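Local atomic coordinates of fusion DH (Streptomyces sp. MJ635-86F5, PDB entry 6K97), a protein that probably catalyses the dehydration of polyketide intermediates in cremimycin biosynthesis, as an engineered fusion of a split dehydratase domain with a double hot dog fold. Residues Y231-V236 with S291-I296. Sequence-based numbering, arbitrary orientation.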
# COMPACT_ATOMS: atom_id res chain seq x y z
N TYR A 231 -16.23 -30.47 23.66
CA TYR A 231 -14.86 -30.79 23.29
C TYR A 231 -14.82 -31.34 21.88
O TYR A 231 -15.60 -32.23 21.56
CB TYR A 231 -14.30 -31.84 24.23
CG TYR A 231 -14.17 -31.35 25.65
CD1 TYR A 231 -15.23 -31.49 26.55
CD2 TYR A 231 -13.01 -30.72 26.09
CE1 TYR A 231 -15.14 -31.03 27.85
CE2 TYR A 231 -12.92 -30.25 27.39
CZ TYR A 231 -13.98 -30.43 28.27
OH TYR A 231 -13.88 -29.97 29.56
N ALA A 232 -13.92 -30.84 21.04
CA ALA A 232 -13.91 -31.21 19.63
C ALA A 232 -12.52 -31.53 19.11
O ALA A 232 -11.57 -30.80 19.40
CB ALA A 232 -14.48 -30.05 18.85
N ASP A 233 -12.39 -32.61 18.35
CA ASP A 233 -11.19 -32.84 17.55
C ASP A 233 -11.49 -32.32 16.15
O ASP A 233 -12.46 -32.75 15.52
CB ASP A 233 -10.81 -34.31 17.51
CG ASP A 233 -10.21 -34.79 18.81
OD1 ASP A 233 -10.22 -34.05 19.82
OD2 ASP A 233 -9.68 -35.91 18.82
N VAL A 234 -10.67 -31.39 15.68
CA VAL A 234 -10.79 -30.86 14.33
C VAL A 234 -9.48 -31.05 13.59
O VAL A 234 -8.41 -31.12 14.18
CB VAL A 234 -11.23 -29.37 14.32
CG1 VAL A 234 -12.50 -29.20 15.12
CG2 VAL A 234 -10.19 -28.46 14.92
N GLU A 235 -9.59 -31.15 12.28
CA GLU A 235 -8.47 -31.35 11.38
C GLU A 235 -8.85 -30.66 10.06
O GLU A 235 -9.98 -30.24 9.92
CB GLU A 235 -8.17 -32.82 11.18
CG GLU A 235 -6.66 -33.06 11.05
CD GLU A 235 -6.27 -34.53 11.12
OE1 GLU A 235 -7.19 -35.41 11.08
OE2 GLU A 235 -5.04 -34.78 11.18
N VAL A 236 -7.91 -30.44 9.16
CA VAL A 236 -8.26 -29.81 7.88
C VAL A 236 -8.81 -30.90 6.96
O VAL A 236 -8.11 -31.89 6.66
CB VAL A 236 -7.03 -29.13 7.22
CG1 VAL A 236 -7.44 -28.44 5.93
CG2 VAL A 236 -6.41 -28.14 8.16
N SER A 291 -3.86 -29.78 13.45
CA SER A 291 -5.09 -30.20 14.09
C SER A 291 -5.21 -29.65 15.51
O SER A 291 -4.24 -29.14 16.06
CB SER A 291 -5.19 -31.73 14.09
OG SER A 291 -4.28 -32.29 14.95
N LEU A 292 -6.40 -29.78 16.09
CA LEU A 292 -6.72 -29.15 17.35
C LEU A 292 -7.69 -29.94 18.21
O LEU A 292 -8.59 -30.57 17.70
CB LEU A 292 -7.35 -27.80 17.07
CG LEU A 292 -6.54 -26.72 16.34
CD1 LEU A 292 -7.40 -25.49 16.28
CD2 LEU A 292 -5.26 -26.33 17.04
N ARG A 293 -7.45 -29.93 19.52
CA ARG A 293 -8.42 -30.35 20.51
C ARG A 293 -8.93 -29.08 21.13
O ARG A 293 -8.16 -28.26 21.66
CB ARG A 293 -7.80 -31.25 21.58
CG ARG A 293 -7.15 -32.53 21.03
CD ARG A 293 -7.06 -33.62 22.10
NE ARG A 293 -8.37 -33.75 22.79
CZ ARG A 293 -9.28 -34.68 22.57
NH1 ARG A 293 -9.08 -35.67 21.70
NH2 ARG A 293 -10.41 -34.63 23.26
N VAL A 294 -10.25 -28.92 21.10
CA VAL A 294 -10.87 -27.65 21.36
C VAL A 294 -11.86 -27.70 22.51
O VAL A 294 -12.77 -28.51 22.52
CB VAL A 294 -11.61 -27.22 20.11
CG1 VAL A 294 -12.36 -25.94 20.35
CG2 VAL A 294 -10.62 -27.03 18.99
N HIS A 295 -11.71 -26.80 23.46
CA HIS A 295 -12.68 -26.68 24.55
C HIS A 295 -13.55 -25.48 24.25
O HIS A 295 -13.06 -24.34 24.15
CB HIS A 295 -11.93 -26.51 25.89
CG HIS A 295 -12.80 -26.51 27.11
ND1 HIS A 295 -12.30 -26.31 28.38
CD2 HIS A 295 -14.14 -26.65 27.26
CE1 HIS A 295 -13.28 -26.36 29.26
NE2 HIS A 295 -14.41 -26.57 28.61
N ILE A 296 -14.84 -25.73 24.06
CA ILE A 296 -15.83 -24.67 23.83
C ILE A 296 -16.72 -24.49 25.04
O ILE A 296 -17.28 -25.48 25.51
CB ILE A 296 -16.73 -25.02 22.64
CG1 ILE A 296 -15.85 -25.32 21.43
CG2 ILE A 296 -17.71 -23.87 22.33
CD1 ILE A 296 -16.59 -25.87 20.22
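The carbonyl oxygen of Val294, Val294 O, is gripped twice, by a hydrogen bond from Ala232 N, 3.0 Å away and on a lone pair, and by a weaker CA-H...O contact from Tyr231 CA at 3.2 Å. Strands 229-235 and 291-298 run antiparallel here, and Ala232 and Val234 pair with Val294 and Leu292 through four backbone hydrogen bonds, the straightest being Val234 N to Leu292 O (170°). On the face carrying these four residues, Val234 CG2 packs against Leu292 CB at 3.6 Å, and helix 252-266 covers both, as expected of a hot dog, whose sheet wraps a central helix; the pairing lies within the predicted C-terminal hotdog region of the fusion.

The other face carries charged and aromatic groups. Asp233 and Arg293 extend side by side, and a bend at chi3 (47°) brings NH1 of Arg293 2.7 Å from OD1 of Asp233. OD1 lies over a guanidinium face, so no N-H points at it and the salt bridge rests on charge. An alanine in place of Arg293 would probably deprive Asp233 of this cross-strand countercharge. Further along, the rings of Tyr231 and His295 form an offset stack, centroids 4.6 Å apart, with the phenol OH above the imidazole rim. Asp229 hydrogen-bonds His295 NE2, and its charge may favour a protonated imidazole, so this face combines charge pairing with ring stacking.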